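Local structure of TRAP-type C4-dicarboxylate:H+ symport system substrate-binding component DctP (4MX6) at residues Val37-His43 against Glu69-Phe75; Gln113-Pro118 against Ser183-Gln189; Gly136-Leu140 against Leu151-His155; Thr165-Gln169 against Leu300-Ser304; Lys228-Val232 against Ile292-Ser298. The protein binds succinate and, as the periplasmic solute-binding component of a TRAP system, probably delivers C4-dicarboxylates to its membrane partners for uptake. One frame throughout, in Å; residues are numbered along the deposited sequence.

Contact 1: residues Val37-His43 against Glu69-Phe75; sequences VEIKFSH and EYTVSVF
Two parallel strands, 37-42 and 70-75, run in register from V37 beside Y70 to S42 beside F75; their axes approach to 4.6 Å at an angle of 27°. Odd residues of the first strand bond to both flanking residues of its partner: V37 N to E69 O (2.9 Å), T71 N to V37 O (3.0 Å), I39 N to T71 O (2.8 Å), S73 N to I39 O (2.8 Å), F41 N to S73 O (2.9 Å) and F75 N to F41 O (2.9 Å), while H43 N reaches F75 O at 3.0 Å. Helix 50-65 links the strands in a beta-alpha-beta crossover, and its M54, A55 and V62 pack on the face carrying F41, Y70, V72 and V74. There the Y70 ring (chi1 m) is a broad bump that V37 and I39 hug: V37 CB lies 3.6 Å and I39 CD1 3.8 Å from Y70 CD2. The opposite face carries E38, K40, S42, T71, S73 and F75. K40 CG lies 3.9 Å from F75 CE1 (F75 chi1 m), and extended E38 stretches over so that S73 OG donates to E38 OE2 (2.8 Å). The H43 side chain is about 6 Å from bound succinate.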
# COMPACT_ATOMS: atom_id res chain seq x y z
N VAL A 37 27.07 -12.26 0.42
CA VAL A 37 25.85 -12.56 1.15
C VAL A 37 24.67 -12.15 0.27
O VAL A 37 24.60 -11.02 -0.23
CB VAL A 37 25.82 -11.84 2.51
CG1 VAL A 37 24.46 -12.00 3.17
CG2 VAL A 37 26.91 -12.39 3.42
N GLU A 38 23.76 -13.09 0.03
CA GLU A 38 22.57 -12.79 -0.76
C GLU A 38 21.47 -12.22 0.13
O GLU A 38 21.08 -12.82 1.13
CB GLU A 38 22.05 -14.03 -1.48
CG GLU A 38 20.82 -13.75 -2.36
CD GLU A 38 20.24 -15.00 -3.00
OE1 GLU A 38 20.60 -16.11 -2.56
OE2 GLU A 38 19.45 -14.87 -3.96
N ILE A 39 20.99 -11.05 -0.27
CA ILE A 39 19.87 -10.39 0.36
C ILE A 39 18.67 -10.53 -0.57
O ILE A 39 18.74 -10.12 -1.72
CB ILE A 39 20.18 -8.89 0.55
CG1 ILE A 39 21.31 -8.69 1.57
CG2 ILE A 39 18.95 -8.15 0.99
CD1 ILE A 39 21.80 -7.25 1.63
N LYS A 40 17.59 -11.15 -0.10
CA LYS A 40 16.39 -11.30 -0.92
C LYS A 40 15.34 -10.25 -0.57
O LYS A 40 15.11 -9.98 0.62
CB LYS A 40 15.79 -12.69 -0.73
CG LYS A 40 16.72 -13.80 -1.15
CD LYS A 40 16.06 -15.17 -1.05
CE LYS A 40 17.07 -16.28 -1.25
NZ LYS A 40 16.44 -17.62 -1.30
N PHE A 41 14.75 -9.65 -1.60
CA PHE A 41 13.70 -8.64 -1.47
C PHE A 41 12.54 -9.14 -2.32
O PHE A 41 12.66 -9.22 -3.55
CB PHE A 41 14.21 -7.30 -1.99
CG PHE A 41 13.36 -6.09 -1.63
CD1 PHE A 41 11.97 -6.14 -1.58
CD2 PHE A 41 13.97 -4.90 -1.36
CE1 PHE A 41 11.24 -5.01 -1.24
CE2 PHE A 41 13.24 -3.78 -1.02
CZ PHE A 41 11.87 -3.84 -0.98
N SER A 42 11.43 -9.52 -1.69
CA SER A 42 10.27 -9.96 -2.45
C SER A 42 9.14 -8.95 -2.34
O SER A 42 9.02 -8.25 -1.34
CB SER A 42 9.80 -11.35 -2.00
OG SER A 42 9.34 -11.37 -0.65
N HIS A 43 8.31 -8.90 -3.37
CA HIS A 43 7.11 -8.08 -3.35
C HIS A 43 6.08 -8.61 -4.34
O HIS A 43 6.34 -9.57 -5.10
CB HIS A 43 7.47 -6.61 -3.58
CG HIS A 43 8.00 -6.30 -4.95
ND1 HIS A 43 7.17 -6.18 -6.04
CD2 HIS A 43 9.27 -6.07 -5.39
CE1 HIS A 43 7.91 -5.88 -7.10
NE2 HIS A 43 9.18 -5.82 -6.73
N GLU A 69 30.51 -8.23 -1.70
CA GLU A 69 30.20 -8.44 -0.30
C GLU A 69 28.73 -8.80 -0.09
O GLU A 69 28.41 -9.67 0.72
CB GLU A 69 30.54 -7.19 0.51
CG GLU A 69 32.00 -6.78 0.46
CD GLU A 69 32.24 -5.44 1.15
OE1 GLU A 69 31.89 -5.32 2.33
OE2 GLU A 69 32.75 -4.50 0.50
N TYR A 70 27.85 -8.10 -0.80
CA TYR A 70 26.42 -8.32 -0.75
C TYR A 70 25.85 -8.23 -2.15
O TYR A 70 26.34 -7.47 -2.98
CB TYR A 70 25.72 -7.28 0.16
CG TYR A 70 26.13 -7.41 1.60
CD1 TYR A 70 27.26 -6.76 2.09
CD2 TYR A 70 25.41 -8.22 2.47
CE1 TYR A 70 27.65 -6.90 3.40
CE2 TYR A 70 25.79 -8.36 3.77
CZ TYR A 70 26.92 -7.70 4.24
OH TYR A 70 27.31 -7.84 5.55
N THR A 71 24.81 -9.02 -2.40
CA THR A 71 24.04 -8.91 -3.62
C THR A 71 22.57 -8.93 -3.24
O THR A 71 22.21 -9.56 -2.25
CB THR A 71 24.34 -10.06 -4.60
OG1 THR A 71 23.68 -9.82 -5.84
CG2 THR A 71 23.90 -11.39 -4.02
N VAL A 72 21.73 -8.24 -4.01
CA VAL A 72 20.30 -8.20 -3.73
C VAL A 72 19.55 -8.91 -4.86
O VAL A 72 19.70 -8.53 -6.02
CB VAL A 72 19.77 -6.75 -3.62
CG1 VAL A 72 18.28 -6.75 -3.29
CG2 VAL A 72 20.54 -5.97 -2.58
N SER A 73 18.78 -9.94 -4.52
CA SER A 73 17.90 -10.61 -5.46
C SER A 73 16.48 -10.09 -5.26
O SER A 73 15.96 -10.13 -4.15
CB SER A 73 17.94 -12.12 -5.27
OG SER A 73 19.24 -12.61 -5.52
N VAL A 74 15.87 -9.61 -6.34
CA VAL A 74 14.54 -9.03 -6.28
C VAL A 74 13.54 -9.96 -6.95
O VAL A 74 13.76 -10.42 -8.07
CB VAL A 74 14.52 -7.64 -6.96
CG1 VAL A 74 13.11 -7.06 -6.99
CG2 VAL A 74 15.47 -6.68 -6.26
N PHE A 75 12.42 -10.20 -6.27
CA PHE A 75 11.40 -11.14 -6.73
C PHE A 75 10.06 -10.42 -6.79
O PHE A 75 9.36 -10.33 -5.77
CB PHE A 75 11.31 -12.34 -5.77
CG PHE A 75 12.62 -13.06 -5.59
CD1 PHE A 75 13.52 -12.66 -4.61
CD2 PHE A 75 12.95 -14.14 -6.39
CE1 PHE A 75 14.72 -13.32 -4.44
CE2 PHE A 75 14.16 -14.80 -6.22
CZ PHE A 75 15.03 -14.38 -5.25

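Contact 2: residues Gln113-Pro118 against Ser183-Gln189; sequences QVFDLP and SDVLAAQ
V185 and D116 give up most surface here, and the contact can be built outward from them. V185 lies in the first turn of helix 184-191, chi1 t, its CB pointing at the loop 113-118, whose residues 113-116 have helical phi/psi before L117 and P118 turn extended. The CA atoms of D116 and V185 are 6.2 Å apart, those of P118 and Q189 6.8 Å. The two methyls of V185 divide the loop between them: V185 CG1 touches D116 CB at 3.5 Å and L117 CD2 at 3.9 Å, and V185 CG2 meets Q113 CB at 3.7 Å. D116 (chi1 m) also contributes its carboxylate: D116 OD2 accepts from S183 OG at 2.7 Å, while OD1 is bonded to S103 OG. S183 is the N-cap, its OG accepting from L186 N at 3.1 Å, so the capping hydroxyl also joins the helix start to the loop. D116 CB meets L186 CD2 at 3.9 Å, and the L186 side chain is about 8 Å from bound succinate. P118 CB lies 3.4 Å from Q189 OE1, and a water donates to D116 O (2.9 Å) and Q189 OE1 (2.8 Å); Q189 NE2 bonds to E218. Another water sits 3.0 Å from Q113 OE1 and 2.9 Å from D184 OD2; Q113 NE2 bonds to Q325, and D184 to K199 by a salt bridge. W319 NE1 donates to P118 O.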
# COMPACT_ATOMS: atom_id res chain seq x y z
N GLN A 113 -3.57 0.49 11.60
CA GLN A 113 -4.93 0.59 11.09
C GLN A 113 -5.34 2.02 10.79
O GLN A 113 -6.21 2.26 9.96
CB GLN A 113 -5.92 -0.03 12.09
CG GLN A 113 -5.84 -1.53 12.13
CD GLN A 113 -6.90 -2.17 12.99
OE1 GLN A 113 -7.52 -3.16 12.59
NE2 GLN A 113 -7.12 -1.63 14.19
N VAL A 114 -4.73 2.99 11.49
CA VAL A 114 -5.02 4.39 11.23
C VAL A 114 -4.89 4.73 9.74
O VAL A 114 -5.68 5.51 9.21
CB VAL A 114 -4.14 5.31 12.11
CG1 VAL A 114 -2.66 5.17 11.80
CG2 VAL A 114 -4.60 6.77 11.96
N PHE A 115 -3.90 4.15 9.07
CA PHE A 115 -3.65 4.47 7.68
C PHE A 115 -4.78 4.05 6.73
O PHE A 115 -4.87 4.58 5.63
CB PHE A 115 -2.33 3.85 7.22
CG PHE A 115 -1.11 4.60 7.68
CD1 PHE A 115 -0.76 5.81 7.10
CD2 PHE A 115 -0.29 4.07 8.67
CE1 PHE A 115 0.37 6.48 7.50
CE2 PHE A 115 0.85 4.74 9.07
CZ PHE A 115 1.18 5.94 8.48
N ASP A 116 -5.61 3.10 7.15
CA ASP A 116 -6.69 2.58 6.32
C ASP A 116 -7.98 3.39 6.44
O ASP A 116 -8.92 3.14 5.70
CB ASP A 116 -7.00 1.14 6.71
CG ASP A 116 -6.01 0.14 6.17
OD1 ASP A 116 -5.22 0.52 5.28
OD2 ASP A 116 -6.04 -1.03 6.62
N LEU A 117 -8.06 4.31 7.39
CA LEU A 117 -9.34 4.99 7.63
C LEU A 117 -9.78 5.80 6.40
O LEU A 117 -8.99 6.57 5.84
CB LEU A 117 -9.27 5.88 8.87
CG LEU A 117 -9.10 5.13 10.20
CD1 LEU A 117 -8.94 6.10 11.34
CD2 LEU A 117 -10.26 4.19 10.47
N PRO A 118 -11.03 5.63 5.98
CA PRO A 118 -11.45 6.27 4.73
C PRO A 118 -11.55 7.79 4.85
O PRO A 118 -12.12 8.31 5.80
CB PRO A 118 -12.81 5.64 4.45
CG PRO A 118 -13.27 5.10 5.80
CD PRO A 118 -12.03 4.66 6.48
N SER A 183 -7.52 -6.50 5.66
CA SER A 183 -7.66 -5.47 6.68
C SER A 183 -9.09 -5.41 7.18
O SER A 183 -10.02 -5.26 6.39
CB SER A 183 -7.31 -4.11 6.09
OG SER A 183 -7.81 -3.07 6.90
N ASP A 184 -9.26 -5.50 8.49
CA ASP A 184 -10.58 -5.30 9.09
C ASP A 184 -11.13 -3.88 8.83
O ASP A 184 -12.35 -3.69 8.75
CB ASP A 184 -10.54 -5.52 10.61
CG ASP A 184 -10.32 -6.97 11.00
OD1 ASP A 184 -10.63 -7.87 10.20
OD2 ASP A 184 -9.89 -7.19 12.16
N VAL A 185 -10.25 -2.89 8.77
CA VAL A 185 -10.72 -1.53 8.52
C VAL A 185 -11.30 -1.44 7.10
O VAL A 185 -12.36 -0.83 6.90
CB VAL A 185 -9.60 -0.48 8.71
CG1 VAL A 185 -10.10 0.90 8.33
CG2 VAL A 185 -9.10 -0.46 10.16
N LEU A 186 -10.61 -2.03 6.12
CA LEU A 186 -11.09 -1.95 4.75
C LEU A 186 -12.38 -2.75 4.57
O LEU A 186 -13.26 -2.35 3.82
CB LEU A 186 -9.99 -2.37 3.76
CG LEU A 186 -8.74 -1.51 3.88
CD1 LEU A 186 -7.70 -2.00 2.89
CD2 LEU A 186 -9.04 -0.03 3.66
N ALA A 187 -12.52 -3.87 5.28
CA ALA A 187 -13.78 -4.60 5.25
C ALA A 187 -14.89 -3.69 5.80
O ALA A 187 -15.98 -3.61 5.23
CB ALA A 187 -13.69 -5.88 6.05
N ALA A 188 -14.62 -3.01 6.91
CA ALA A 188 -15.60 -2.14 7.53
C ALA A 188 -15.98 -0.97 6.61
O ALA A 188 -17.14 -0.55 6.58
CB ALA A 188 -15.09 -1.62 8.86
N GLN A 189 -15.02 -0.46 5.85
CA GLN A 189 -15.27 0.60 4.88
C GLN A 189 -16.38 0.17 3.93
O GLN A 189 -17.31 0.91 3.65
CB GLN A 189 -13.97 0.89 4.11
CG GLN A 189 -14.12 1.85 2.97
CD GLN A 189 -12.81 2.02 2.23
OE1 GLN A 189 -11.99 2.87 2.58
NE2 GLN A 189 -12.58 1.18 1.24
O HOH W 1 -9.31 -5.10 14.08
O HOH W 2 -9.26 3.23 2.82

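Contact 3: residues Gly136-Leu140 against Leu151-His155; sequences GQALL and LGYLH
A classic beta bulge sets the course of the second segment: L151 and G152 both face V248 of the antiparallel strand 243-251, the neighbour of strand 148-158. Against this strand lies the C-terminal part of helix 134-139, with L140 (chi1 m, chi2 t) next in the chain and pointing at it. L151, at phi/psi -104/-23, points its CB away, and its side chain touches K267 and L270 of the long helix 260-295, yet its CA is the one nearest L140 CA, 6.8 Å apart. G152 follows almost fully extended (174/170), with L140 CD2 3.9 Å from G152 N. Y153 (chi1 m) is the main partner. Its CB leaves sideways, but the ring swings back across the helix end, so that L140 CD2 stands over one face in a CH-pi contact, 4.0 Å from the centroid and 19° off the normal. L139 CB is 3.4 Å from Y153 OH. That hydroxyl donates at the ring edge to a backbone carbonyl of the helix, with Y153 OH 2.7 Å from G136 O.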
# COMPACT_ATOMS: atom_id res chain seq x y z
N GLY A 136 3.86 9.26 13.26
CA GLY A 136 4.24 8.44 12.13
C GLY A 136 5.59 7.77 12.33
O GLY A 136 5.78 6.60 11.99
N GLN A 137 6.54 8.50 12.89
CA GLN A 137 7.85 7.93 13.09
C GLN A 137 7.80 6.83 14.15
O GLN A 137 8.43 5.79 14.01
CB GLN A 137 8.88 9.01 13.45
CG GLN A 137 9.19 9.92 12.27
CD GLN A 137 9.90 9.17 11.17
OE1 GLN A 137 11.07 8.78 11.33
NE2 GLN A 137 9.22 8.93 10.07
N ALA A 138 7.02 7.05 15.20
CA ALA A 138 6.88 6.04 16.24
C ALA A 138 6.27 4.74 15.67
O ALA A 138 6.63 3.66 16.10
CB ALA A 138 6.05 6.57 17.40
N LEU A 139 5.38 4.87 14.70
CA LEU A 139 4.73 3.70 14.11
C LEU A 139 5.74 2.77 13.41
O LEU A 139 5.48 1.58 13.27
CB LEU A 139 3.60 4.13 13.17
CG LEU A 139 2.31 4.57 13.87
CD1 LEU A 139 1.39 5.29 12.95
CD2 LEU A 139 1.58 3.37 14.46
N LEU A 140 6.88 3.30 12.99
CA LEU A 140 7.91 2.46 12.37
C LEU A 140 8.43 1.40 13.35
O LEU A 140 8.96 0.36 12.93
CB LEU A 140 9.08 3.29 11.85
CG LEU A 140 8.78 4.15 10.62
CD1 LEU A 140 9.87 5.16 10.36
CD2 LEU A 140 8.57 3.27 9.39
N LEU A 151 11.84 0.31 8.58
CA LEU A 151 12.97 1.06 8.04
C LEU A 151 12.58 2.34 7.32
O LEU A 151 13.39 3.25 7.23
CB LEU A 151 13.80 0.15 7.13
CG LEU A 151 14.46 -1.01 7.87
CD1 LEU A 151 15.17 -1.92 6.90
CD2 LEU A 151 15.43 -0.47 8.91
N GLY A 152 11.35 2.44 6.84
CA GLY A 152 10.90 3.64 6.18
C GLY A 152 9.52 3.44 5.58
O GLY A 152 9.01 2.32 5.53
N TYR A 153 8.92 4.54 5.15
CA TYR A 153 7.66 4.55 4.42
C TYR A 153 7.96 4.75 2.94
O TYR A 153 8.80 5.58 2.57
CB TYR A 153 6.77 5.69 4.90
CG TYR A 153 6.22 5.53 6.30
CD1 TYR A 153 5.17 4.64 6.54
CD2 TYR A 153 6.70 6.28 7.36
CE1 TYR A 153 4.63 4.51 7.80
CE2 TYR A 153 6.17 6.13 8.64
CZ TYR A 153 5.14 5.25 8.85
OH TYR A 153 4.57 5.09 10.09
N LEU A 154 7.23 4.03 2.09
CA LEU A 154 7.33 4.18 0.65
C LEU A 154 5.93 4.46 0.11
O LEU A 154 4.99 3.73 0.44
CB LEU A 154 7.93 2.92 0.02
CG LEU A 154 7.93 2.86 -1.50
CD1 LEU A 154 8.84 3.91 -2.11
CD2 LEU A 154 8.36 1.47 -1.96
N HIS A 155 5.80 5.49 -0.70
CA HIS A 155 4.49 5.84 -1.24
C HIS A 155 4.06 4.99 -2.42
O HIS A 155 4.88 4.54 -3.23
CB HIS A 155 4.49 7.30 -1.70
CG HIS A 155 4.73 8.26 -0.59
ND1 HIS A 155 5.52 9.39 -0.67
CD2 HIS A 155 4.26 8.22 0.67
CE1 HIS A 155 5.51 10.00 0.50
NE2 HIS A 155 4.76 9.30 1.33

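Contact 4: residues Thr165-Gln169 against Leu300-Ser304; sequences TPLKQ and LVTLS
Apolar packing comes first. Where strand 299-301 gives way to an extended run into S304, V301 (chi1 t) directs its CB at the irregular loop 165-169, and the two segments pass with P166 CA 6.2 Å from V301 CA and K168 CA 6.1 Å from L303 CA. V301 CG2 meets P166 CB at 3.8 Å, while V301 CG1 meets K168 CD at 3.7 Å. L303 (chi1 m, chi2 t) uses its CD2 against backbone, 3.6 Å from K168 O and 3.9 Å from L167 O. The polar part rests on one side chain. K168, folded back by m,m values at chi1 and chi2, sends its NZ to T302 O, a 2.7 Å hydrogen bond. The edge strand itself is held to its neighbour by backbone bonds from V301 to I236 and E238, so the loop closes over the outermost strand of a mixed sheet. Because K168 NZ also forms a salt bridge with E307, and E307 accepts from S304 N, the lysine's charge is matched right at the start of helix 305-326, while its methylenes lie against V301.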
# COMPACT_ATOMS: atom_id res chain seq x y z
N THR A 165 -19.95 -0.19 -12.82
CA THR A 165 -20.96 0.86 -12.73
C THR A 165 -20.29 2.07 -12.07
O THR A 165 -19.33 1.91 -11.32
CB THR A 165 -22.16 0.37 -11.91
OG1 THR A 165 -23.28 1.24 -12.11
CG2 THR A 165 -21.81 0.30 -10.43
N PRO A 166 -20.77 3.29 -12.37
CA PRO A 166 -20.25 4.47 -11.67
C PRO A 166 -20.54 4.40 -10.18
O PRO A 166 -21.61 3.92 -9.78
CB PRO A 166 -21.00 5.64 -12.29
CG PRO A 166 -21.49 5.15 -13.59
CD PRO A 166 -21.72 3.67 -13.44
N LEU A 167 -19.63 4.91 -9.37
CA LEU A 167 -19.82 4.94 -7.92
C LEU A 167 -19.92 6.39 -7.42
O LEU A 167 -19.18 6.84 -6.53
CB LEU A 167 -18.73 4.12 -7.22
CG LEU A 167 -18.79 2.62 -7.60
CD1 LEU A 167 -17.51 1.92 -7.21
CD2 LEU A 167 -19.99 1.94 -6.97
N LYS A 168 -20.89 7.09 -8.00
CA LYS A 168 -21.10 8.50 -7.74
C LYS A 168 -21.52 8.78 -6.31
O LYS A 168 -21.13 9.79 -5.73
CB LYS A 168 -22.20 9.02 -8.67
CG LYS A 168 -21.73 9.27 -10.09
CD LYS A 168 -20.87 10.51 -10.11
CE LYS A 168 -20.92 11.22 -11.44
NZ LYS A 168 -20.39 12.60 -11.30
N GLN A 169 -22.31 7.88 -5.76
CA GLN A 169 -22.81 8.03 -4.40
C GLN A 169 -22.70 6.71 -3.68
O GLN A 169 -22.67 5.65 -4.32
CB GLN A 169 -24.27 8.48 -4.40
CG GLN A 169 -24.49 9.82 -5.06
CD GLN A 169 -25.95 10.16 -5.22
OE1 GLN A 169 -26.61 9.68 -6.14
NE2 GLN A 169 -26.47 10.99 -4.32
N LEU A 300 -13.89 7.03 -16.90
CA LEU A 300 -13.59 7.80 -15.71
C LEU A 300 -14.84 8.49 -15.17
O LEU A 300 -15.58 9.15 -15.90
CB LEU A 300 -12.55 8.87 -16.04
CG LEU A 300 -12.29 9.81 -14.87
CD1 LEU A 300 -11.52 9.06 -13.80
CD2 LEU A 300 -11.55 11.06 -15.34
N VAL A 301 -15.06 8.36 -13.86
CA VAL A 301 -16.19 8.95 -13.17
C VAL A 301 -15.60 9.92 -12.15
O VAL A 301 -14.75 9.55 -11.34
CB VAL A 301 -17.03 7.86 -12.44
CG1 VAL A 301 -18.15 8.48 -11.65
CG2 VAL A 301 -17.57 6.84 -13.44
N THR A 302 -16.02 11.18 -12.22
CA THR A 302 -15.54 12.23 -11.34
C THR A 302 -16.62 12.51 -10.31
O THR A 302 -17.80 12.37 -10.61
CB THR A 302 -15.22 13.50 -12.18
OG1 THR A 302 -14.09 13.23 -13.03
CG2 THR A 302 -14.93 14.70 -11.31
N LEU A 303 -16.24 12.90 -9.09
CA LEU A 303 -17.20 13.24 -8.04
C LEU A 303 -17.32 14.74 -7.89
O LEU A 303 -16.31 15.45 -7.82
CB LEU A 303 -16.75 12.68 -6.69
CG LEU A 303 -16.58 11.17 -6.58
CD1 LEU A 303 -16.22 10.77 -5.15
CD2 LEU A 303 -17.83 10.45 -7.04
N SER A 304 -18.55 15.24 -7.83
CA SER A 304 -18.78 16.63 -7.46
C SER A 304 -18.45 16.82 -5.98
O SER A 304 -18.34 15.86 -5.23
CB SER A 304 -20.24 17.03 -7.71
OG SER A 304 -21.08 16.49 -6.71

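Contact 5: residues Lys228-Val232 against Ile292-Ser298; sequences KFYEV and ILDSKLS
The Y230 ring lies with one face under I292, whose CG1 makes a CH-pi contact 4.0 Å from the ring centroid and 20° off the normal, and comes to 3.8 Å of Y230 CD1. A chi1 of 68° (p) turns the tyrosine from the 3-10 segment 229-231 toward the end of helix 260-295. Other neighbours approach the ring obliquely: S295 OG is 3.5 Å and L297 CD1 4.2 Å from Y230 CE2. L297 CD1 also touches E231 CG at 3.9 Å, and S298 CB lies 3.6 Å from Y230 O. In register, Y230 CA faces S298 CA at 5.9 Å, and E231 CA faces L297 CA at 6.2 Å. No direct hydrogen bond crosses; one water, 2.7 Å from both Y230 O and L297 O, fills the gap between the two carbonyls. K228, of positive phi, ends helix 221-226 in a Schellman motif, its ammonium engaging Y225. S295 OG donates to I292 O at 2.7 Å and accepts from L297 N at 3.1 Å, an ST turn that folds the chain back under the tyrosine, from where S298 leads into strand 299-301. I236 of strand 235-237 touches Y230, I292 and S298. The result is the C-terminus of the long helix typical of TRAP solute-binding proteins, with its ST turn and with Y230 packed on I292.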
# COMPACT_ATOMS: atom_id res chain seq x y z
N LYS A 228 -3.66 -4.28 -15.21
CA LYS A 228 -4.72 -4.29 -16.24
C LYS A 228 -6.11 -4.44 -15.66
O LYS A 228 -7.02 -4.93 -16.33
CB LYS A 228 -4.45 -5.36 -17.32
CG LYS A 228 -3.07 -5.25 -17.95
CD LYS A 228 -2.80 -3.89 -18.54
CE LYS A 228 -1.32 -3.64 -18.71
NZ LYS A 228 -1.02 -2.20 -18.90
N PHE A 229 -6.32 -3.97 -14.44
CA PHE A 229 -7.65 -4.01 -13.86
C PHE A 229 -8.64 -3.21 -14.72
O PHE A 229 -9.82 -3.55 -14.79
CB PHE A 229 -7.68 -3.44 -12.43
CG PHE A 229 -6.82 -4.17 -11.41
CD1 PHE A 229 -6.39 -5.49 -11.59
CD2 PHE A 229 -6.45 -3.51 -10.25
CE1 PHE A 229 -5.61 -6.10 -10.61
CE2 PHE A 229 -5.69 -4.11 -9.29
CZ PHE A 229 -5.25 -5.41 -9.47
N TYR A 230 -8.15 -2.16 -15.38
CA TYR A 230 -9.00 -1.32 -16.20
C TYR A 230 -9.53 -2.05 -17.44
O TYR A 230 -10.48 -1.58 -18.07
CB TYR A 230 -8.28 -0.03 -16.62
CG TYR A 230 -7.13 -0.23 -17.58
CD1 TYR A 230 -5.88 -0.65 -17.14
CD2 TYR A 230 -7.28 -0.01 -18.95
CE1 TYR A 230 -4.82 -0.83 -18.02
CE2 TYR A 230 -6.23 -0.19 -19.83
CZ TYR A 230 -5.00 -0.61 -19.37
OH TYR A 230 -3.93 -0.79 -20.23
N GLU A 231 -8.93 -3.18 -17.81
CA GLU A 231 -9.41 -3.96 -18.96
C GLU A 231 -10.59 -4.85 -18.59
O GLU A 231 -11.22 -5.42 -19.49
CB GLU A 231 -8.27 -4.79 -19.56
CG GLU A 231 -7.15 -3.92 -20.11
CD GLU A 231 -6.05 -4.71 -20.82
OE1 GLU A 231 -6.06 -5.95 -20.79
OE2 GLU A 231 -5.16 -4.05 -21.39
N VAL A 232 -10.91 -4.96 -17.31
CA VAL A 232 -11.98 -5.85 -16.85
C VAL A 232 -12.92 -5.15 -15.87
O VAL A 232 -13.67 -5.79 -15.12
CB VAL A 232 -11.39 -7.14 -16.22
CG1 VAL A 232 -10.82 -8.03 -17.32
CG2 VAL A 232 -10.35 -6.83 -15.17
N ILE A 292 -4.44 4.92 -18.92
CA ILE A 292 -5.75 4.29 -18.81
C ILE A 292 -6.79 5.06 -19.63
O ILE A 292 -7.57 4.48 -20.39
CB ILE A 292 -6.18 4.15 -17.34
CG1 ILE A 292 -5.30 3.10 -16.66
CG2 ILE A 292 -7.65 3.76 -17.25
CD1 ILE A 292 -5.41 3.11 -15.15
N LEU A 293 -6.79 6.38 -19.50
CA LEU A 293 -7.70 7.19 -20.30
C LEU A 293 -7.44 6.99 -21.80
O LEU A 293 -8.40 6.83 -22.58
CB LEU A 293 -7.56 8.66 -19.91
CG LEU A 293 -7.96 9.00 -18.46
CD1 LEU A 293 -7.87 10.50 -18.24
CD2 LEU A 293 -9.34 8.46 -18.08
N ASP A 294 -6.17 6.97 -22.20
CA ASP A 294 -5.81 6.80 -23.61
C ASP A 294 -6.41 5.52 -24.19
O ASP A 294 -6.73 5.46 -25.38
CB ASP A 294 -4.29 6.73 -23.80
CG ASP A 294 -3.59 8.06 -23.57
OD1 ASP A 294 -4.25 9.11 -23.53
OD2 ASP A 294 -2.34 8.03 -23.42
N SER A 295 -6.52 4.48 -23.37
CA SER A 295 -6.99 3.18 -23.86
C SER A 295 -8.45 3.19 -24.28
O SER A 295 -8.86 2.37 -25.10
CB SER A 295 -6.80 2.11 -22.77
OG SER A 295 -7.82 2.20 -21.79
N LYS A 296 -9.22 4.11 -23.71
CA LYS A 296 -10.66 4.19 -23.94
C LYS A 296 -11.43 2.93 -23.50
O LYS A 296 -12.56 2.73 -23.91
CB LYS A 296 -10.95 4.55 -25.42
CG LYS A 296 -10.40 5.93 -25.78
CD LYS A 296 -10.53 6.29 -27.25
CE LYS A 296 -9.61 7.47 -27.60
NZ LYS A 296 -9.09 7.39 -28.99
N LEU A 297 -10.83 2.11 -22.64
CA LEU A 297 -11.46 0.85 -22.22
C LEU A 297 -12.30 0.97 -20.97
O LEU A 297 -13.13 0.11 -20.69
CB LEU A 297 -10.41 -0.23 -22.01
CG LEU A 297 -9.68 -0.69 -23.28
CD1 LEU A 297 -8.64 -1.75 -22.96
CD2 LEU A 297 -10.67 -1.21 -24.31
N SER A 298 -12.08 2.03 -20.21
CA SER A 298 -12.79 2.19 -18.95
C SER A 298 -13.14 3.66 -18.76
O SER A 298 -12.33 4.55 -19.01
CB SER A 298 -11.93 1.69 -17.79
OG SER A 298 -12.69 1.60 -16.60
O HOH W 3 -12.64 -2.28 -19.52

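Overall arrangement
The contacts illustrate how chemistry follows position. Contact 2 is the most buried and holds its charged and polar groups with partners or water, whereas contacts 1, 3, 4 and 5 are only partly buried. Contact 1 is repetitive backbone bonding between strands; contacts 3 and 5 depend on a tyrosine with an aliphatic side chain over its ring; contact 4 couples a lysine to a carbonyl. Helix 260-295 is shared: its early residues touch contact 1, later ones contact 3, and its end forms contact 5. Neighbours meet by packing: F115 CZ lies 3.8 Å from Y153 CE1, joining contacts 2 and 3, and L300 CB lies 3.8 Å from L293 CD2, joining contacts 4 and 5.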